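Local coordinates for ABC transporter, periplasmic substrate-binding protein (Vibrio cholerae O1 biovar eltor, PDB 1TWY) that probably captures phosphate in the periplasm and delivers it to an ABC transporter, at residues V58-V63 with I79-R84; F239-Y244 with E254-L259. All coordinates share one frame; numbering follows the deposited sequence.

Interactions 1 and 2 lie in the same lobe, their centres about 10 Å apart, and belong to one sheet. Strands 79-82 and 236-243 are antiparallel neighbours in it, probably hydrogen-bonded from Ala80 N to Leu242 O and from Leu240 N to Thr82 O, both at 2.9 Å. Interaction 1 is a small, partly buried contact between two strands that leads, past the end of strand 79-82, to a polar loop that binds phosphate. Interaction 2 is fully buried and apolar, apart from a histidine ring, and packs a helix against the sheet. Both use the face carrying helix 36-52, and Ile79 of the first packs against Ile241 of the second, CG2 to CG2 at 3.5 Å.

Interaction 1. Residues V58-V63 with I79-R84. With PO4 (phosphate ion), chain I.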
loop_
_atom_site.group_PDB
_atom_site.type_symbol
_atom_site.label_atom_id
_atom_site.label_comp_id
_atom_site.label_asym_id
_atom_site.label_seq_id
_atom_site.Cartn_x
_atom_site.Cartn_y
_atom_site.Cartn_z
ATOM N N VAL A 58 -14.187 -19.286 2.722
ATOM C CA VAL A 58 -13.152 -18.546 2.032
ATOM C C VAL A 58 -11.969 -18.419 2.987
ATOM O O VAL A 58 -12.000 -17.702 3.983
ATOM C CB VAL A 58 -13.658 -17.156 1.486
ATOM C CG1 VAL A 58 -12.563 -16.392 0.739
ATOM C CG2 VAL A 58 -14.761 -17.308 0.512
ATOM N N ALA A 59 -10.914 -19.095 2.653
ATOM C CA ALA A 59 -9.672 -19.041 3.407
ATOM C C ALA A 59 -8.797 -17.881 2.904
ATOM O O ALA A 59 -8.293 -17.960 1.768
ATOM C CB ALA A 59 -8.948 -20.340 3.235
ATOM N N VAL A 60 -8.558 -16.885 3.747
ATOM C CA VAL A 60 -7.806 -15.727 3.355
ATOM C C VAL A 60 -6.432 -15.965 3.931
ATOM O O VAL A 60 -6.276 -16.006 5.138
ATOM C CB VAL A 60 -8.434 -14.397 3.883
ATOM C CG1 VAL A 60 -7.599 -13.155 3.435
ATOM C CG2 VAL A 60 -9.838 -14.267 3.405
ATOM N N GLN A 61 -5.428 -15.998 3.088
ATOM C CA GLN A 61 -4.105 -16.369 3.501
ATOM C C GLN A 61 -3.161 -15.234 3.274
ATOM O O GLN A 61 -2.729 -14.999 2.165
ATOM C CB GLN A 61 -3.586 -17.577 2.690
ATOM C CG GLN A 61 -4.399 -18.808 2.838
ATOM C CD GLN A 61 -3.835 -20.066 2.116
ATOM O OE1 GLN A 61 -4.115 -21.199 2.586
ATOM N NE2 GLN A 61 -3.004 -19.896 1.115
ATOM N N GLY A 62 -2.752 -14.593 4.356
ATOM C CA GLY A 62 -1.896 -13.443 4.215
ATOM C C GLY A 62 -0.462 -13.897 4.295
ATOM O O GLY A 62 0.107 -14.147 5.419
ATOM N N VAL A 63 0.167 -14.045 3.117
ATOM C CA VAL A 63 1.562 -14.524 2.974
ATOM C C VAL A 63 2.443 -13.618 2.157
ATOM O O VAL A 63 3.598 -14.032 1.815
ATOM C CB VAL A 63 1.598 -15.907 2.332
ATOM C CG1 VAL A 63 1.075 -16.916 3.340
ATOM C CG2 VAL A 63 0.766 -15.976 1.036
ATOM N N ILE A 79 -7.391 -17.852 -5.926
ATOM C CA ILE A 79 -7.284 -16.445 -6.175
ATOM C C ILE A 79 -6.020 -15.915 -5.586
ATOM O O ILE A 79 -5.740 -16.321 -4.507
ATOM C CB ILE A 79 -8.558 -15.640 -5.652
ATOM C CG1 ILE A 79 -9.838 -16.299 -6.218
ATOM C CG2 ILE A 79 -8.440 -14.197 -6.106
ATOM C CD1 ILE A 79 -11.143 -15.784 -5.646
ATOM N N ALA A 80 -5.290 -15.006 -6.199
ATOM C CA ALA A 80 -4.230 -14.352 -5.463
ATOM C C ALA A 80 -4.637 -12.871 -5.261
ATOM O O ALA A 80 -5.407 -12.269 -6.004
ATOM C CB ALA A 80 -2.922 -14.471 -6.127
HETATM N N MSE A 81 -4.000 -12.234 -4.266
HETATM C CA MSE A 81 -4.205 -10.851 -4.063
HETATM C C MSE A 81 -2.782 -10.207 -3.929
HETATM O O MSE A 81 -1.891 -10.809 -3.322
HETATM C CB MSE A 81 -5.122 -10.584 -2.845
HETATM C CG MSE A 81 -4.651 -11.093 -1.634
HETATM SE SE MSE A 81 -6.201 -11.145 -0.270
HETATM C CE MSE A 81 -5.081 -12.417 0.647
ATOM N N THR A 82 -2.584 -9.069 -4.549
ATOM C CA THR A 82 -1.312 -8.358 -4.474
ATOM C C THR A 82 -1.574 -6.921 -4.128
ATOM O O THR A 82 -2.605 -6.393 -4.357
ATOM C CB THR A 82 -0.467 -8.389 -5.774
ATOM O OG1 THR A 82 -1.064 -7.585 -6.819
ATOM C CG2 THR A 82 -0.273 -9.802 -6.298
ATOM N N SER A 83 -0.557 -6.260 -3.561
ATOM C CA SER A 83 -0.537 -4.840 -3.374
ATOM C C SER A 83 0.431 -4.064 -4.261
ATOM O O SER A 83 0.928 -2.957 -3.920
ATOM C CB SER A 83 -0.304 -4.602 -1.898
ATOM O OG SER A 83 0.965 -5.224 -1.552
ATOM N N ARG A 84 0.739 -4.623 -5.408
ATOM C CA ARG A 84 1.646 -4.078 -6.410
ATOM C C ARG A 84 1.305 -4.652 -7.730
ATOM O O ARG A 84 0.642 -5.694 -7.808
ATOM C CB ARG A 84 3.091 -4.416 -6.132
ATOM C CG ARG A 84 3.331 -5.897 -6.066
ATOM C CD ARG A 84 4.802 -6.219 -5.922
ATOM N NE ARG A 84 5.113 -7.643 -5.781
ATOM C CZ ARG A 84 5.219 -8.493 -6.802
ATOM N NH1 ARG A 84 4.905 -8.113 -8.014
ATOM N NH2 ARG A 84 5.547 -9.777 -6.584
HETATM P P PO4 I . 2.173 -7.342 1.021
HETATM O O1 PO4 I . 0.934 -6.441 0.876
HETATM O O2 PO4 I . 3.405 -6.400 1.526
HETATM O O3 PO4 I . 1.960 -8.495 2.072
HETATM O O4 PO4 I . 2.704 -7.942 -0.263
#
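Val60 meets Met81, a selenomethionine in this crystal, across a gap that the backbones do not close: the nearest CA atoms of strands 58-62 and 79-82 are over 9 Å apart, because strand 29-34 runs between them and pairs with both. The gap is bridged by the long side chain of Met81. It leaves its strand with CG between the backbone N and the carbonyl carbon (chi1 59°), then extends, so that its terminal methyl CE reaches CG1 of Val60 at 3.8 Å. The two side chains cross at about a right angle, and helix 36-52 packs on both. One residue on, the same methyl lies 3.8 Å from Gln61 O, a van der Waals approach to a backbone carbonyl. Past Met81 the chain turns polar. Thr82 OG1 bonds Arg84 O at 2.7 Å, in the carbonyl plane, a bond that spans Ser83. Ser83 OG donates to phosphate O1 at 2.7 Å, while its backbone N is held by Ser65, itself a phosphate ligand with Ser35, Thr36 and Ser37. Such an anion pocket, where strand ends meet helix starts, is consistent with the ligand site of a type II periplasmic phosphate-binding protein.

Interaction 2. Residues F239-Y244 with E254-L259; sequences FLILHY and EFIAFL
Ile256 sets its CD1 methyl almost squarely over the imidazole of His243, 3.8 Å from the ring centroid and 12° off the ring normal, a clear CH-pi contact. The rest of the isoleucine side chain follows the same face: CG1 lies 3.9 Å from His243 CD2, and CG2 is the same distance from NE2, so both branches bear on the ring. His243 is turned to receive them by its first torsion (chi1 70°), which places CG between the backbone N and the carbonyl carbon. The two side chains come at each other from opposite directions, helix and strand each supplying one. The same CD1 of Ile256 also reaches CG2 of Ile241 at 3.9 Å, in a direction roughly at right angles to that of the ring; here the side chains slide past one another, and Ile79 of the adjoining strand touches both.

Strand 239-243 and helix 254-259 run nearly antiparallel, at 159°, with their axes 11.0 Å apart, a normal distance for a helix laid on a sheet. Leu242, whose side chain starts away from this helix, packs instead on Ile69 and Leu72 of helix 65-73. The sheet is thus covered on both faces, the three-layer alpha/beta/alpha build of a lobe in periplasmic binding proteins.

Nearly one turn further along the helix, Leu259 continues the apolar strip. Its CD1 approaches Ile241 CG2 at 4.2 Å, a looser contact than that of Ile256, so the single CG2 methyl of Ile241 serves two helix residues. Within the helix, Leu259 also lies over a face of the Phe255 ring, with CG 4.0 Å above the plane and offset toward the rim. That ring meets Tyr49 of helix 36-52 edge to face.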
loop_
_atom_site.group_PDB
_atom_site.type_symbol
_atom_site.label_atom_id
_atom_site.label_comp_id
_atom_site.label_asym_id
_atom_site.label_seq_id
_atom_site.Cartn_x
_atom_site.Cartn_y
_atom_site.Cartn_z
ATOM N N PHE A 239 -4.592 -2.619 -5.115
ATOM C CA PHE A 239 -4.910 -3.918 -4.570
ATOM C C PHE A 239 -5.453 -4.709 -5.763
ATOM O O PHE A 239 -6.518 -4.388 -6.239
ATOM C CB PHE A 239 -5.979 -3.819 -3.533
ATOM C CG PHE A 239 -5.506 -3.257 -2.165
ATOM C CD1 PHE A 239 -4.210 -2.840 -1.990
ATOM C CD2 PHE A 239 -6.354 -3.255 -1.095
ATOM C CE1 PHE A 239 -3.768 -2.405 -0.728
ATOM C CE2 PHE A 239 -5.943 -2.825 0.153
ATOM C CZ PHE A 239 -4.651 -2.388 0.321
ATOM N N LEU A 240 -4.687 -5.653 -6.304
ATOM C CA LEU A 240 -5.089 -6.490 -7.423
ATOM C C LEU A 240 -5.542 -7.815 -6.995
ATOM O O LEU A 240 -5.088 -8.481 -6.015
ATOM C CB LEU A 240 -3.903 -6.676 -8.360
ATOM C CG LEU A 240 -3.228 -5.450 -8.935
ATOM C CD1 LEU A 240 -2.177 -5.925 -9.900
ATOM C CD2 LEU A 240 -4.291 -4.480 -9.645
ATOM N N ILE A 241 -6.485 -8.345 -7.751
ATOM C CA ILE A 241 -7.041 -9.664 -7.617
ATOM C C ILE A 241 -6.720 -10.425 -8.947
ATOM O O ILE A 241 -7.017 -9.916 -10.026
ATOM C CB ILE A 241 -8.535 -9.622 -7.453
ATOM C CG1 ILE A 241 -8.960 -8.706 -6.242
ATOM C CG2 ILE A 241 -9.087 -11.001 -7.244
ATOM C CD1 ILE A 241 -8.488 -9.210 -4.954
ATOM N N LEU A 242 -6.091 -11.578 -8.767
ATOM C CA LEU A 242 -5.592 -12.433 -9.867
ATOM C C LEU A 242 -6.330 -13.761 -9.803
ATOM O O LEU A 242 -6.500 -14.375 -8.772
ATOM C CB LEU A 242 -4.103 -12.700 -9.725
ATOM C CG LEU A 242 -3.070 -11.612 -9.936
ATOM C CD1 LEU A 242 -3.239 -10.497 -9.080
ATOM C CD2 LEU A 242 -1.694 -12.191 -9.582
ATOM N N HIS A 243 -6.703 -14.283 -10.986
ATOM C CA HIS A 243 -7.404 -15.586 -11.051
ATOM C C HIS A 243 -7.419 -16.028 -12.507
ATOM O O HIS A 243 -7.082 -15.253 -13.358
ATOM C CB HIS A 243 -8.816 -15.536 -10.498
ATOM C CG HIS A 243 -9.765 -14.776 -11.351
ATOM N ND1 HIS A 243 -9.575 -13.450 -11.684
ATOM C CD2 HIS A 243 -10.897 -15.174 -11.985
ATOM C CE1 HIS A 243 -10.566 -13.053 -12.464
ATOM N NE2 HIS A 243 -11.379 -14.077 -12.659
ATOM N N TYR A 244 -7.697 -17.298 -12.748
ATOM C CA TYR A 244 -7.730 -17.822 -14.151
ATOM C C TYR A 244 -9.151 -17.779 -14.678
ATOM O O TYR A 244 -9.876 -18.707 -14.518
ATOM C CB TYR A 244 -7.211 -19.229 -14.162
ATOM C CG TYR A 244 -5.790 -19.280 -13.833
ATOM C CD1 TYR A 244 -4.837 -18.767 -14.699
ATOM C CD2 TYR A 244 -5.354 -19.740 -12.591
ATOM C CE1 TYR A 244 -3.496 -18.761 -14.415
ATOM C CE2 TYR A 244 -4.015 -19.797 -12.313
ATOM C CZ TYR A 244 -3.080 -19.293 -13.198
ATOM O OH TYR A 244 -1.702 -19.234 -13.097
ATOM N N GLU A 254 -18.230 -17.061 -8.690
ATOM C CA GLU A 254 -19.169 -16.427 -7.822
ATOM C C GLU A 254 -18.516 -15.473 -6.767
ATOM O O GLU A 254 -19.041 -14.390 -6.508
ATOM C CB GLU A 254 -20.028 -17.499 -7.152
ATOM C CG GLU A 254 -21.216 -16.981 -6.408
ATOM C CD GLU A 254 -22.217 -18.097 -6.010
ATOM O OE1 GLU A 254 -22.091 -19.281 -6.450
ATOM O OE2 GLU A 254 -23.143 -17.780 -5.244
ATOM N N PHE A 255 -17.404 -15.878 -6.195
ATOM C CA PHE A 255 -16.719 -14.965 -5.267
ATOM C C PHE A 255 -16.139 -13.737 -6.024
ATOM O O PHE A 255 -16.245 -12.556 -5.537
ATOM C CB PHE A 255 -15.621 -15.687 -4.480
ATOM C CG PHE A 255 -15.080 -14.864 -3.384
ATOM C CD1 PHE A 255 -15.895 -14.445 -2.341
ATOM C CD2 PHE A 255 -13.748 -14.456 -3.387
ATOM C CE1 PHE A 255 -15.427 -13.683 -1.350
ATOM C CE2 PHE A 255 -13.254 -13.650 -2.377
ATOM C CZ PHE A 255 -14.047 -13.277 -1.366
ATOM N N ILE A 256 -15.550 -13.967 -7.169
ATOM C CA ILE A 256 -15.043 -12.869 -8.012
ATOM C C ILE A 256 -16.143 -11.869 -8.384
ATOM O O ILE A 256 -16.011 -10.617 -8.176
ATOM C CB ILE A 256 -14.351 -13.416 -9.276
ATOM C CG1 ILE A 256 -13.127 -14.262 -8.912
ATOM C CG2 ILE A 256 -13.921 -12.284 -10.228
ATOM C CD1 ILE A 256 -11.887 -13.426 -8.550
ATOM N N ALA A 257 -17.296 -12.376 -8.843
ATOM C CA ALA A 257 -18.447 -11.491 -8.981
ATOM C C ALA A 257 -18.855 -10.612 -7.793
ATOM O O ALA A 257 -19.122 -9.409 -7.933
ATOM C CB ALA A 257 -19.754 -12.320 -9.430
ATOM N N PHE A 258 -18.925 -11.235 -6.652
ATOM C CA PHE A 258 -19.181 -10.509 -5.425
ATOM C C PHE A 258 -18.139 -9.364 -5.181
ATOM O O PHE A 258 -18.467 -8.300 -4.713
ATOM C CB PHE A 258 -19.139 -11.471 -4.249
ATOM C CG PHE A 258 -19.049 -10.800 -2.920
ATOM C CD1 PHE A 258 -20.104 -10.167 -2.388
ATOM C CD2 PHE A 258 -17.804 -10.801 -2.194
ATOM C CE1 PHE A 258 -20.013 -9.555 -1.180
ATOM C CE2 PHE A 258 -17.720 -10.204 -0.975
ATOM C CZ PHE A 258 -18.807 -9.610 -0.440
ATOM N N LEU A 259 -16.860 -9.622 -5.519
ATOM C CA LEU A 259 -15.817 -8.649 -5.295
ATOM C C LEU A 259 -16.003 -7.442 -6.166
ATOM O O LEU A 259 -15.553 -6.366 -5.864
ATOM C CB LEU A 259 -14.389 -9.221 -5.466
ATOM C CG LEU A 259 -13.945 -10.253 -4.470
ATOM C CD1 LEU A 259 -12.539 -10.789 -4.834
ATOM C CD2 LEU A 259 -13.954 -9.658 -3.091
#